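Side-chain contacts in In2-1 family protein, glutathione transferase lambda3 (Populus trichocarpa, PDB 4PQI), which binds glutathione and, as a monomeric plant glutathione transferase of the Lambda class, probably acts in thiol-transfer (reductase) reactions rather than in classical conjugation: residues A[18-21]-A[22-25]; A[28-31]-A[32-36]; A[101-104]-A[105-108]. One frame throughout, in Å; residues are numbered along the deposited sequence.

Contact 1 of 3, residues A[18-21]-A[22-25]; sequences PLDA and TAEQ
Thr22 and Ala23 turn back on Asp20 in a type I beta turn, Asp20 to Ala23, combined with an Asx turn, which reverses the chain on the surface ahead of the first strand of the thioredoxin-like domain. Asp20 OD1 accepts two hydrogen bonds from Thr22: OG1 lies 2.9 Å from Asp20 OD1, on the syn side but tilted out of the carboxylate plane, and the backbone N of Thr22 lies 2.9 Å from the same OD1. Both donors come from one face of that plane, the N from well above it. With chi1 at 64°, Asp20 CG sits between its own N and carbonyl carbon, which brings OD1 to Thr22 N and OG1. With an alanine here the Thr22 N-H and hydroxyl would probably both lose their shared acceptor, leaving the turn held by the Ala23 N to Asp20 O bond. That bond closes the turn, at 3.0 Å between Ala23 N and Asp20 O with an N-H...O angle of 164°. Beyond it, Ala23 O accepts from Trp73 NE1 of helix 73-78, and a water gives bonds to both Ala21 O and Ala23 O. The apolar side of the turn is small, with Ala23 CB 3.6 Å from Leu19 CB.

Contact 2 of 3, residues A[28-31]-A[32-36]; sequences LFDG and TTKLY
Between Leu28 and Tyr36 the backbone doubles back, the end-to-end directions of 28-31 and 32-36 lying 137° apart, and Gly31 has a positive phi, where a side chain would jam against the preceding carbonyl. This turn leads into strand 33-37, an inner strand of the four-stranded mixed sheet of the thioredoxin-like domain. Asp30 ties the turn to the start of the strand. Its OD1 takes the backbone N of Thr32 at 3.1 Å, with an N-H...O angle of 162°, and Lys34 NZ at 2.9 Å in a salt bridge. The two donors come from opposite faces of the carboxylate plane: Thr32 N stands steeply above it, while Lys34 NZ meets the syn side, tilted out of the plane. The other oxygen, OD2, takes a weak, long bond from Thr32 OG1. Lys34 runs extended from the strand until its last torsion (chi4 62°), where the bend sets NZ beside Asp30; there NZ also donates to Thr32 O at 3.2 Å. NZ also meets Pro27 O and Glu88 OE2, on strand 86-89, outside the two segments, so this buried ammonium is ringed by oxygens and probably stays charged. Glu88 also accepts from Tyr36 OH, linking the tyrosine to the same polar cluster. A water bridges the two arms, accepting from Gly31 N and donating to Thr32 O. The Leu28 and Tyr36 side chains cross at about a right angle in a loose approach, Leu28 CD1 lying 4.2 Å from Tyr36 OH.

Contact 3 of 3, residues A[101-104]-A[105-108]; sequences IKYL and ESNF
Phe108 presents the edge of its ring to the face of Tyr103 in a T-shaped pair, with centroids 5.6 Å apart and planes at 81°. The touching atom is Phe108 CE2, placed over the Tyr103 face toward its rim, 3.9 Å from Tyr103 CE2. Phe108 in turn offers one face to Leu104: CD2 of the leucine stands 3.7 Å from the ring centroid and 11° off the normal, a CH-pi contact almost exactly over the centre. The phenylalanine is thus met from two directions within the helix end, by a methyl over its face and a tyrosine at its edge; the His89 ring meets it as well. Tyr103 CG is anti to the backbone N (chi1 -179°), which carries the ring outward from the helix, where Asn107 and Phe108, one turn on, can meet it. Asn107 CG is 3.7 Å from Tyr103 CE1, the amide and ring planes being oblique to each other. Beneath the side chains, backbone bonds run from Glu105 N, Ser106 N and Asn107 N to the carbonyls of Ile101, Lys102 and Tyr103. The following one, Phe108 N to Leu104 O, is weak; Phe108 is also the first residue to leave helical angles. Glu105 leaves this cluster for Lys54, with which it forms a salt bridge, and for Ser112 and Leu113 N. Ile101 and Leu104 pack on helix 42-54. This is the C-terminal end of helix 97-107, the last helix of the thioredoxin-like domain of the GST fold, where the chain departs toward the all-helical domain.

Overall arrangement
Contact 1 is a surface turn, with no buried residue among those that touch, whereas contacts 2 and 3 are partly buried. The first two adjoin in sequence; both lie ahead of or at the first strand, and in each an aspartate accepts a threonine backbone N-H. Within contact 1 the carboxylate accepts from a hydroxyl and a backbone N-H, while in contact 2 it meets a buried lysine from strand 33-37. Trp73 of helix 73-78 joins them, meeting Leu19 and Ala23 as well as Tyr36. Contact 3 relies on aromatic and methyl packing at a helix end. Centres of contacts 2 and 3 are about 16 Å apart, and His89, which bonds Thr33 and meets the Phe108 ring, links them.

Contact 1 of 3, residues A[18-21]-A[22-25]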
loop_
_atom_site.group_PDB
_atom_site.type_symbol
_atom_site.label_atom_id
_atom_site.label_comp_id
_atom_site.label_asym_id
_atom_site.label_seq_id
_atom_site.Cartn_x
_atom_site.Cartn_y
_atom_site.Cartn_z
ATOM N N PRO A 18 -16.083 7.920 -5.952
ATOM C CA PRO A 18 -15.693 6.905 -6.936
ATOM C C PRO A 18 -16.702 6.821 -8.093
ATOM O O PRO A 18 -17.889 7.109 -7.907
ATOM C CB PRO A 18 -15.671 5.608 -6.117
ATOM C CG PRO A 18 -16.553 5.900 -4.925
ATOM C CD PRO A 18 -16.325 7.345 -4.618
ATOM N N LEU A 19 -16.215 6.447 -9.273
ATOM C CA LEU A 19 -17.042 6.348 -10.475
ATOM C C LEU A 19 -17.777 5.013 -10.541
ATOM O O LEU A 19 -17.145 3.953 -10.461
ATOM C CB LEU A 19 -16.149 6.458 -11.709
ATOM C CG LEU A 19 -15.283 7.710 -11.840
ATOM C CD1 LEU A 19 -14.405 7.626 -13.106
ATOM C CD2 LEU A 19 -16.139 8.937 -11.865
ATOM N N ASP A 20 -19.092 5.059 -10.733
ATOM C CA ASP A 20 -19.876 3.834 -10.859
ATOM C C ASP A 20 -19.986 3.356 -12.303
ATOM O O ASP A 20 -19.380 3.933 -13.212
ATOM C CB ASP A 20 -21.275 4.014 -10.263
ATOM C CG ASP A 20 -22.111 5.050 -11.006
ATOM O OD1 ASP A 20 -21.906 5.267 -12.218
ATOM O OD2 ASP A 20 -22.998 5.656 -10.370
ATOM N N ALA A 21 -20.803 2.326 -12.509
ATOM C CA ALA A 21 -20.891 1.658 -13.801
ATOM C C ALA A 21 -21.319 2.575 -14.937
ATOM O O ALA A 21 -20.974 2.319 -16.077
ATOM C CB ALA A 21 -21.809 0.448 -13.723
ATOM N N THR A 22 -22.089 3.619 -14.623
ATOM C CA THR A 22 -22.600 4.531 -15.639
ATOM C C THR A 22 -21.729 5.783 -15.838
ATOM O O THR A 22 -22.071 6.645 -16.655
ATOM C CB THR A 22 -24.040 4.992 -15.324
ATOM O OG1 THR A 22 -24.037 5.770 -14.127
ATOM C CG2 THR A 22 -24.985 3.801 -15.159
ATOM N N ALA A 23 -20.633 5.903 -15.088
ATOM C CA ALA A 23 -19.781 7.103 -15.175
ATOM C C ALA A 23 -19.085 7.292 -16.532
ATOM O O ALA A 23 -18.719 6.327 -17.215
ATOM C CB ALA A 23 -18.750 7.120 -14.058
ATOM N N GLU A 24 -18.889 8.553 -16.903
ATOM C CA GLU A 24 -18.173 8.875 -18.123
ATOM C C GLU A 24 -16.726 8.464 -17.969
ATOM O O GLU A 24 -16.167 8.464 -16.866
ATOM C CB GLU A 24 -18.228 10.371 -18.420
ATOM C CG GLU A 24 -19.622 10.896 -18.655
ATOM C CD GLU A 24 -20.025 10.758 -20.098
ATOM O OE1 GLU A 24 -20.720 9.772 -20.432
ATOM O OE2 GLU A 24 -19.630 11.631 -20.903
ATOM N N GLN A 25 -16.110 8.135 -19.088
ATOM C CA GLN A 25 -14.716 7.755 -19.068
ATOM C C GLN A 25 -13.831 9.005 -19.196
ATOM O O GLN A 25 -14.076 9.831 -20.077
ATOM C CB GLN A 25 -14.439 6.786 -20.216
ATOM C CG GLN A 25 -12.982 6.302 -20.215
ATOM C CD GLN A 25 -12.625 5.454 -21.424
ATOM O OE1 GLN A 25 -13.475 5.149 -22.255
ATOM N NE2 GLN A 25 -11.346 5.078 -21.530
HETATM O O HOH W 1 -19.960 4.238 -18.242
#

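Contact 2 of 3, residues A[28-31]-A[32-36]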
loop_
_atom_site.group_PDB
_atom_site.type_symbol
_atom_site.label_atom_id
_atom_site.label_comp_id
_atom_site.label_asym_id
_atom_site.label_seq_id
_atom_site.Cartn_x
_atom_site.Cartn_y
_atom_site.Cartn_z
ATOM N N LEU A 28 -8.629 9.300 -22.534
ATOM C CA LEU A 28 -7.576 8.293 -22.491
ATOM C C LEU A 28 -6.411 8.727 -23.382
ATOM O O LEU A 28 -6.610 9.044 -24.544
ATOM C CB LEU A 28 -8.130 6.937 -22.950
ATOM C CG LEU A 28 -7.105 5.811 -23.058
ATOM C CD1 LEU A 28 -6.524 5.522 -21.678
ATOM C CD2 LEU A 28 -7.726 4.532 -23.652
ATOM N N PHE A 29 -5.204 8.757 -22.820
ATOM C CA PHE A 29 -4.002 9.176 -23.553
ATOM C C PHE A 29 -4.131 10.583 -24.132
ATOM O O PHE A 29 -3.775 10.821 -25.287
ATOM C CB PHE A 29 -3.660 8.165 -24.657
ATOM C CG PHE A 29 -3.348 6.788 -24.137
ATOM C CD1 PHE A 29 -3.855 5.660 -24.770
ATOM C CD2 PHE A 29 -2.550 6.620 -23.014
ATOM C CE1 PHE A 29 -3.575 4.382 -24.286
ATOM C CE2 PHE A 29 -2.258 5.341 -22.528
ATOM C CZ PHE A 29 -2.773 4.225 -23.172
ATOM N N ASP A 30 -4.647 11.509 -23.325
ATOM C CA ASP A 30 -4.726 12.921 -23.696
ATOM C C ASP A 30 -3.474 13.654 -23.219
ATOM O O ASP A 30 -3.312 14.850 -23.462
ATOM C CB ASP A 30 -5.969 13.575 -23.082
ATOM C CG ASP A 30 -5.981 13.504 -21.553
ATOM O OD1 ASP A 30 -5.307 12.626 -20.977
ATOM O OD2 ASP A 30 -6.685 14.321 -20.922
ATOM N N GLY A 31 -2.594 12.916 -22.550
ATOM C CA GLY A 31 -1.362 13.471 -22.021
ATOM C C GLY A 31 -1.379 13.708 -20.521
ATOM O O GLY A 31 -0.362 14.079 -19.934
ATOM N N THR A 32 -2.538 13.510 -19.901
ATOM C CA THR A 32 -2.666 13.647 -18.459
ATOM C C THR A 32 -2.417 12.309 -17.805
ATOM O O THR A 32 -2.990 11.288 -18.213
ATOM C CB THR A 32 -4.082 14.100 -18.048
ATOM O OG1 THR A 32 -4.356 15.393 -18.594
ATOM C CG2 THR A 32 -4.196 14.163 -16.535
ATOM N N THR A 33 -1.563 12.315 -16.785
ATOM C CA THR A 33 -1.208 11.102 -16.052
ATOM C C THR A 33 -2.282 10.697 -15.028
ATOM O O THR A 33 -2.708 11.508 -14.209
ATOM C CB THR A 33 0.152 11.286 -15.371
ATOM O OG1 THR A 33 1.159 11.469 -16.379
ATOM C CG2 THR A 33 0.497 10.087 -14.506
ATOM N N LYS A 34 -2.722 9.441 -15.078
ATOM C CA LYS A 34 -3.851 9.015 -14.259
ATOM C C LYS A 34 -3.577 7.703 -13.528
ATOM O O LYS A 34 -3.022 6.769 -14.099
ATOM C CB LYS A 34 -5.120 8.864 -15.121
ATOM C CG LYS A 34 -5.438 10.072 -16.014
ATOM C CD LYS A 34 -6.832 9.960 -16.630
ATOM C CE LYS A 34 -7.025 11.012 -17.727
ATOM N NZ LYS A 34 -6.050 10.821 -18.838
ATOM N N LEU A 35 -3.976 7.648 -12.263
ATOM C CA LEU A 35 -3.941 6.410 -11.481
ATOM C C LEU A 35 -5.355 5.858 -11.287
ATOM O O LEU A 35 -6.141 6.419 -10.515
ATOM C CB LEU A 35 -3.313 6.694 -10.113
ATOM C CG LEU A 35 -3.219 5.494 -9.168
ATOM C CD1 LEU A 35 -2.300 4.417 -9.765
ATOM C CD2 LEU A 35 -2.717 5.943 -7.801
ATOM N N TYR A 36 -5.681 4.778 -11.999
ATOM C CA TYR A 36 -6.975 4.102 -11.863
ATOM C C TYR A 36 -6.905 3.283 -10.585
ATOM O O TYR A 36 -5.964 2.506 -10.390
ATOM C CB TYR A 36 -7.252 3.204 -13.082
ATOM C CG TYR A 36 -7.395 4.009 -14.355
ATOM C CD1 TYR A 36 -8.633 4.507 -14.749
ATOM C CD2 TYR A 36 -6.288 4.331 -15.121
ATOM C CE1 TYR A 36 -8.764 5.284 -15.905
ATOM C CE2 TYR A 36 -6.404 5.105 -16.274
ATOM C CZ TYR A 36 -7.645 5.580 -16.659
ATOM O OH TYR A 36 -7.759 6.346 -17.800
HETATM O O HOH W 2 -2.182 10.279 -21.054
#

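Contact 3 of 3, residues A[101-104]-A[105-108]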
loop_
_atom_site.group_PDB
_atom_site.type_symbol
_atom_site.label_atom_id
_atom_site.label_comp_id
_atom_site.label_asym_id
_atom_site.label_seq_id
_atom_site.Cartn_x
_atom_site.Cartn_y
_atom_site.Cartn_z
ATOM N N ILE A 101 5.196 1.441 -7.680
ATOM C CA ILE A 101 5.882 2.275 -6.688
ATOM C C ILE A 101 7.369 2.394 -7.024
ATOM O O ILE A 101 8.013 3.432 -6.802
ATOM C CB ILE A 101 5.631 1.816 -5.231
ATOM C CG1 ILE A 101 6.218 0.431 -4.944
ATOM C CG2 ILE A 101 4.116 1.820 -4.931
ATOM C CD1 ILE A 101 6.021 -0.003 -3.485
ATOM N N LYS A 102 7.895 1.342 -7.619
ATOM C CA LYS A 102 9.277 1.376 -8.104
ATOM C C LYS A 102 9.449 2.369 -9.235
ATOM O O LYS A 102 10.480 3.039 -9.332
ATOM C CB LYS A 102 9.698 -0.009 -8.568
ATOM C CG LYS A 102 10.244 -0.869 -7.453
ATOM C CD LYS A 102 10.151 -2.326 -7.842
ATOM C CE LYS A 102 10.877 -3.211 -6.847
ATOM N NZ LYS A 102 10.556 -4.654 -7.085
ATOM N N TYR A 103 8.424 2.469 -10.075
ATOM C CA TYR A 103 8.459 3.338 -11.257
ATOM C C TYR A 103 8.333 4.823 -10.888
ATOM O O TYR A 103 9.030 5.687 -11.461
ATOM C CB TYR A 103 7.349 2.906 -12.214
ATOM C CG TYR A 103 7.246 3.680 -13.513
ATOM C CD1 TYR A 103 8.359 3.879 -14.329
ATOM C CD2 TYR A 103 6.024 4.172 -13.942
ATOM C CE1 TYR A 103 8.245 4.574 -15.533
ATOM C CE2 TYR A 103 5.902 4.848 -15.137
ATOM C CZ TYR A 103 7.010 5.049 -15.927
ATOM O OH TYR A 103 6.867 5.743 -17.117
ATOM N N LEU A 104 7.441 5.118 -9.939
ATOM C CA LEU A 104 7.362 6.462 -9.378
ATOM C C LEU A 104 8.721 6.858 -8.808
ATOM O O LEU A 104 9.209 7.951 -9.088
ATOM C CB LEU A 104 6.273 6.564 -8.309
ATOM C CG LEU A 104 4.820 6.430 -8.800
ATOM C CD1 LEU A 104 3.806 6.958 -7.757
ATOM C CD2 LEU A 104 4.651 7.141 -10.134
ATOM N N GLU A 105 9.331 5.969 -8.026
ATOM C CA GLU A 105 10.650 6.252 -7.443
ATOM C C GLU A 105 11.802 6.414 -8.454
ATOM O O GLU A 105 12.706 7.230 -8.239
ATOM C CB GLU A 105 11.007 5.226 -6.358
ATOM C CG GLU A 105 12.457 5.306 -5.812
ATOM C CD GLU A 105 12.767 6.585 -5.005
ATOM O OE1 GLU A 105 11.819 7.298 -4.588
ATOM O OE2 GLU A 105 13.971 6.861 -4.774
ATOM N N SER A 106 11.793 5.646 -9.541
ATOM C CA SER A 106 12.899 5.714 -10.503
ATOM C C SER A 106 12.754 6.834 -11.546
ATOM O O SER A 106 13.753 7.329 -12.083
ATOM C CB SER A 106 13.073 4.374 -11.223
ATOM O OG SER A 106 11.906 4.066 -11.971
ATOM N N ASN A 107 11.521 7.248 -11.820
ATOM C CA ASN A 107 11.260 8.070 -12.999
ATOM C C ASN A 107 10.478 9.366 -12.778
ATOM O O ASN A 107 10.194 10.079 -13.733
ATOM C CB ASN A 107 10.550 7.231 -14.060
ATOM C CG ASN A 107 11.484 6.257 -14.739
ATOM O OD1 ASN A 107 11.965 5.306 -14.123
ATOM N ND2 ASN A 107 11.748 6.490 -16.017
ATOM N N PHE A 108 10.123 9.665 -11.534
ATOM C CA PHE A 108 9.355 10.872 -11.243
ATOM C C PHE A 108 10.107 11.751 -10.254
ATOM O O PHE A 108 11.043 11.299 -9.574
ATOM C CB PHE A 108 7.968 10.521 -10.687
ATOM C CG PHE A 108 7.013 9.974 -11.716
ATOM C CD1 PHE A 108 5.860 10.674 -12.051
ATOM C CD2 PHE A 108 7.258 8.756 -12.346
ATOM C CE1 PHE A 108 4.972 10.170 -12.991
ATOM C CE2 PHE A 108 6.373 8.242 -13.293
ATOM C CZ PHE A 108 5.227 8.951 -13.614
#